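Local coordinates for flavin-nucleotide-binding protein (Mycobacterium smegmatis, PDB 4YBN) that belongs to a catalytically diverse oxidoreductase superfamily and binds FAD and haem on a split beta-barrel fold of the pyridoxamine 5'-phosphate oxidase type, at the interface of chains A and B. Residues are numbered along the deposited sequence; one frame, centred on the assembly and turned at random. Chains: chain A/B, Flavin-nucleotide-binding protein.

Contact 1: the interface of chains A and B. Residues chain A 89, 91, 94-95, 98; chain B 127, 130-131, 138.
B:Leu138 and B:Ile131, with A:Ser95 opposite them, bury the most surface in this patch of the A–B interface, where aliphatic groups of one subunit rest on strand and loop of the other. B:Leu138 lies in a loop of chain B; its CG stands anti to the carbonyl carbon (chi1 -61°), and from there the CD1 methyl branch is carried to the backbone of chain A where A:Ser94 joins A:Ser95. CD1 of B:Leu138 comes within 3.5 Å of the backbone N of A:Ser95, a packing contact rather than a polar one, while the CD2 branch lies farther off, 4.2 Å from the backbone N of A:Ser94. B:Ile131, just past the end of helix 116-130, faces the end of strand 78-91. Its CG1 methylene meets CG1 of A:Val89 at 4.1 Å, the two side chains sliding past each other in opposite directions. The terminal methyl then continues to A:Val91, which it crosses obliquely, CD1 of B:Ile131 lying 4.2 Å from CG2 of A:Val91. This is ordinary van der Waals packing, spread over a few aliphatic groups. Within chain A, the hydroxyl OG of A:Ser98 donates to the carbonyl O of A:Ser94 (3.0 Å) from above the carbonyl plane, which ties together the loop that receives B:Leu138. Polar linkage between the subunits is indirect here. The OG of A:Ser95 occupies the crowded position between backbone N and carbonyl carbon (chi1 53°) and lies 3.0 Å from a water, whose oxygen is 2.9 Å from the hydroxyl OG1 of B:Thr127.

Contact 2: the interface of chains A and B. Residues chain A 134, 138, 201, 205-206, 208, 211; chain B 91-94, 181-182.
Helix 134-137 of chain A, the loop after it, and the C-terminal loop segments and helix 209-212 close over the end of strand 78-91 of chain B, the loop that follows it, and the loop before strand 184-192. B:Trp182 is the main hydrophobic element. With CG anti to the backbone N (chi1 -176°), its indole has A:Pro206, A:Pro208 and A:Val211 all on one side of its plane. A:Pro208 and B:Trp182 point across each other at about a right angle, CD of A:Pro208 sitting 3.6 Å from CB of B:Trp182 and also near CG, CD2 and CE3. The carbonyl O of A:Pro206 packs beside CG and CD1, 3.5 Å from CB of B:Trp182. At the far rim CG2 of A:Val211 touches CZ3 of B:Trp182 at 4.0 Å, while the methyl CG2 of A:Thr205 meets CB of B:Trp182, at the base of the side chain.

A:Arg134 supplies the polar half. Its chain leaves with CG anti to the backbone N and bends at chi2 (57°), bringing the guanidinium obliquely across CG1 of B:Val91. NH2 of A:Arg134 donates to the carbonyl O of B:Ala92 at 2.9 Å, with 157° at the hydrogen; the acceptor lies close to the guanidinium plane, yet the donor stands above the carbonyl plane. The same carbonyl is bridged by a water that lies 2.9 Å from NE of A:Arg134, almost straight on. A second water, 2.8 Å from NH2 of A:Arg134, passes the link to the carbonyl O of B:Trp182. CD2 of A:Leu138 lies over the rim of one guanidinium face, 3.3 Å above the plane, and may limit the swing of the group. Farther out, A:Val201 lies obliquely across the extended B:Arg93; NH2 of B:Arg93 is 3.5 Å from CG2 of A:Val201. Together, the packed indole and the arginine, bound to one main-chain carbonyl directly and to another through water, probably fix the register of the two subunits and help stabilise the dimer.

Contact 1: the interface of chains A and B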
# COMPACT_ATOMS: atom_id res chain seq x y z
N VAL A 89 2.64 3.07 14.02
CA VAL A 89 2.70 4.50 14.20
C VAL A 89 3.66 4.78 15.36
O VAL A 89 3.47 4.26 16.49
CB VAL A 89 1.35 5.11 14.50
CG1 VAL A 89 1.43 6.65 14.50
CG2 VAL A 89 0.29 4.66 13.50
N VAL A 91 4.70 7.26 17.85
CA VAL A 91 4.18 8.33 18.69
C VAL A 91 5.33 8.94 19.51
O VAL A 91 5.79 8.38 20.50
CB VAL A 91 3.05 7.81 19.58
CG1 VAL A 91 2.40 8.95 20.34
CG2 VAL A 91 1.99 7.13 18.71
N SER A 94 7.05 14.93 20.48
CA SER A 94 6.75 16.04 19.55
C SER A 94 6.11 15.54 18.25
O SER A 94 6.34 14.40 17.84
CB SER A 94 8.03 16.71 19.14
OG SER A 94 8.86 15.78 18.52
N SER A 95 5.42 16.40 17.52
CA SER A 95 4.93 15.98 16.16
C SER A 95 6.07 15.84 15.18
O SER A 95 6.07 14.98 14.28
CB SER A 95 3.90 16.93 15.65
OG SER A 95 4.44 18.21 15.71
N SER A 98 7.41 12.37 15.20
CA SER A 98 6.48 11.29 15.10
C SER A 98 6.60 10.73 13.69
O SER A 98 7.06 11.42 12.81
CB SER A 98 5.06 11.74 15.38
OG SER A 98 4.94 12.02 16.77
N THR B 127 -0.91 15.95 11.59
CA THR B 127 -0.77 15.22 12.82
C THR B 127 -2.04 14.64 13.33
O THR B 127 -2.09 13.47 13.67
CB THR B 127 -0.13 16.12 13.92
OG1 THR B 127 1.16 16.49 13.49
CG2 THR B 127 0.00 15.42 15.19
N PHE B 130 -3.10 11.44 11.57
CA PHE B 130 -2.30 10.25 11.89
C PHE B 130 -2.55 9.80 13.33
O PHE B 130 -2.50 8.59 13.64
CB PHE B 130 -0.82 10.53 11.71
CG PHE B 130 -0.40 10.91 10.26
CD1 PHE B 130 -1.02 10.34 9.13
CD2 PHE B 130 0.69 11.76 10.05
CE1 PHE B 130 -0.56 10.65 7.86
CE2 PHE B 130 1.15 12.07 8.77
CZ PHE B 130 0.52 11.51 7.68
N ILE B 131 -2.78 10.76 14.24
CA ILE B 131 -3.00 10.43 15.68
C ILE B 131 -4.10 11.38 16.17
O ILE B 131 -3.83 12.52 16.60
CB ILE B 131 -1.73 10.66 16.50
CG1 ILE B 131 -0.51 9.98 15.85
CG2 ILE B 131 -1.92 10.15 17.95
CD1 ILE B 131 0.84 10.41 16.41
N LEU B 138 0.37 18.08 22.52
CA LEU B 138 1.78 18.33 22.40
C LEU B 138 2.08 19.82 22.45
O LEU B 138 1.22 20.67 22.20
CB LEU B 138 2.27 17.81 21.06
CG LEU B 138 2.13 16.32 20.74
CD1 LEU B 138 2.42 16.01 19.27
CD2 LEU B 138 3.07 15.50 21.56
O HOH W 1 1.67 19.01 14.84

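Contact 2: the interface of chains A and B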
# COMPACT_ATOMS: atom_id res chain seq x y z
N ARG A 134 -3.45 -23.82 -3.63
CA ARG A 134 -4.75 -23.73 -4.25
C ARG A 134 -4.75 -24.37 -5.59
O ARG A 134 -5.77 -24.90 -6.00
CB ARG A 134 -5.20 -22.29 -4.39
CG ARG A 134 -6.60 -22.07 -4.92
CD ARG A 134 -7.67 -22.77 -4.04
NE ARG A 134 -9.02 -22.41 -4.45
CZ ARG A 134 -10.10 -23.10 -4.16
NH1 ARG A 134 -10.01 -24.19 -3.43
NH2 ARG A 134 -11.28 -22.72 -4.57
N LEU A 138 -7.72 -26.97 -7.74
CA LEU A 138 -8.58 -26.49 -8.78
C LEU A 138 -8.33 -27.27 -10.09
O LEU A 138 -7.24 -27.77 -10.35
CB LEU A 138 -8.24 -25.02 -9.07
CG LEU A 138 -8.28 -23.99 -7.97
CD1 LEU A 138 -7.45 -22.78 -8.32
CD2 LEU A 138 -9.69 -23.54 -7.77
N VAL A 201 -22.75 -21.74 -2.82
CA VAL A 201 -21.98 -22.94 -2.43
C VAL A 201 -22.95 -23.80 -1.64
O VAL A 201 -23.71 -23.27 -0.85
CB VAL A 201 -20.78 -22.58 -1.53
CG1 VAL A 201 -20.16 -23.79 -0.87
CG2 VAL A 201 -19.73 -21.82 -2.30
N THR A 205 -20.52 -27.36 2.80
CA THR A 205 -19.33 -27.70 2.00
C THR A 205 -18.15 -27.29 2.85
O THR A 205 -18.19 -26.20 3.37
CB THR A 205 -19.30 -26.83 0.69
OG1 THR A 205 -20.40 -27.23 -0.18
CG2 THR A 205 -17.94 -27.04 -0.05
N PRO A 206 -17.09 -28.12 2.96
CA PRO A 206 -15.97 -27.71 3.80
C PRO A 206 -15.04 -26.68 3.23
O PRO A 206 -15.04 -26.46 2.00
CB PRO A 206 -15.17 -29.01 3.98
CG PRO A 206 -15.53 -29.77 2.79
CD PRO A 206 -16.96 -29.51 2.55
N PRO A 208 -11.52 -25.66 1.88
CA PRO A 208 -10.38 -26.34 1.35
C PRO A 208 -9.14 -26.12 2.17
O PRO A 208 -9.02 -25.15 2.92
CB PRO A 208 -10.21 -25.75 -0.06
CG PRO A 208 -11.29 -24.80 -0.31
CD PRO A 208 -12.05 -24.60 0.99
N VAL A 211 -7.42 -22.86 2.02
CA VAL A 211 -8.06 -21.72 2.61
C VAL A 211 -7.93 -21.84 4.12
O VAL A 211 -7.88 -20.83 4.80
CB VAL A 211 -9.51 -21.65 2.24
CG1 VAL A 211 -10.24 -20.57 3.04
CG2 VAL A 211 -9.64 -21.36 0.77
N VAL B 91 -11.99 -15.96 -3.40
CA VAL B 91 -11.52 -17.34 -3.66
C VAL B 91 -12.62 -18.02 -4.46
O VAL B 91 -13.71 -18.38 -3.92
CB VAL B 91 -11.30 -18.16 -2.39
CG1 VAL B 91 -10.99 -19.62 -2.74
CG2 VAL B 91 -10.22 -17.57 -1.52
N ALA B 92 -12.36 -18.20 -5.75
CA ALA B 92 -13.36 -18.71 -6.68
C ALA B 92 -13.08 -20.14 -6.97
O ALA B 92 -12.11 -20.72 -6.45
CB ALA B 92 -13.41 -17.87 -7.99
N ARG B 93 -13.99 -20.75 -7.73
CA ARG B 93 -13.83 -22.18 -8.10
C ARG B 93 -12.75 -22.38 -9.13
O ARG B 93 -12.24 -23.52 -9.25
CB ARG B 93 -15.17 -22.78 -8.59
CG ARG B 93 -16.17 -22.94 -7.48
CD ARG B 93 -17.52 -23.38 -8.01
NE ARG B 93 -18.63 -23.27 -7.03
CZ ARG B 93 -19.22 -22.11 -6.64
NH1 ARG B 93 -18.81 -20.93 -7.10
NH2 ARG B 93 -20.22 -22.15 -5.76
N SER B 94 -12.35 -21.30 -9.82
CA SER B 94 -11.30 -21.32 -10.81
C SER B 94 -10.29 -20.26 -10.44
O SER B 94 -10.61 -19.23 -9.82
CB SER B 94 -11.84 -20.95 -12.21
OG SER B 94 -12.21 -19.57 -12.32
N GLY B 181 -17.40 -27.58 -4.94
CA GLY B 181 -16.20 -26.95 -4.48
C GLY B 181 -16.58 -25.75 -3.68
O GLY B 181 -17.65 -25.19 -3.85
N TRP B 182 -15.68 -25.32 -2.83
CA TRP B 182 -15.96 -24.20 -2.00
C TRP B 182 -15.61 -22.89 -2.74
O TRP B 182 -14.73 -22.88 -3.55
CB TRP B 182 -15.18 -24.30 -0.69
CG TRP B 182 -15.50 -23.20 0.26
CD1 TRP B 182 -16.48 -23.20 1.18
CD2 TRP B 182 -14.81 -21.94 0.42
NE1 TRP B 182 -16.51 -22.03 1.87
CE2 TRP B 182 -15.46 -21.24 1.45
CE3 TRP B 182 -13.74 -21.34 -0.23
CZ2 TRP B 182 -15.13 -19.93 1.82
CZ3 TRP B 182 -13.34 -20.04 0.18
CH2 TRP B 182 -14.06 -19.34 1.18
O HOH W 2 -9.33 -19.95 -5.92
O HOH W 3 -13.06 -24.87 -4.70

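About 44 Å separates the centres of contact 1 and contact 2, which lie toward opposite ends of a two-fold interface. The end of strand 78-91 and the loop behind it serve both, with the chains exchanged: Val91 and Ser94 come from chain A in contact 1 and from chain B in contact 2. Leu138 likewise switches chains, packing on that loop each time. The two therefore sample partly overlapping, symmetry-related surroundings, contact 1 adding the end of helix 116-130 and contact 2 the C-terminal segments. Repeated at both ends, this pairing would resist rocking of one subunit on the other.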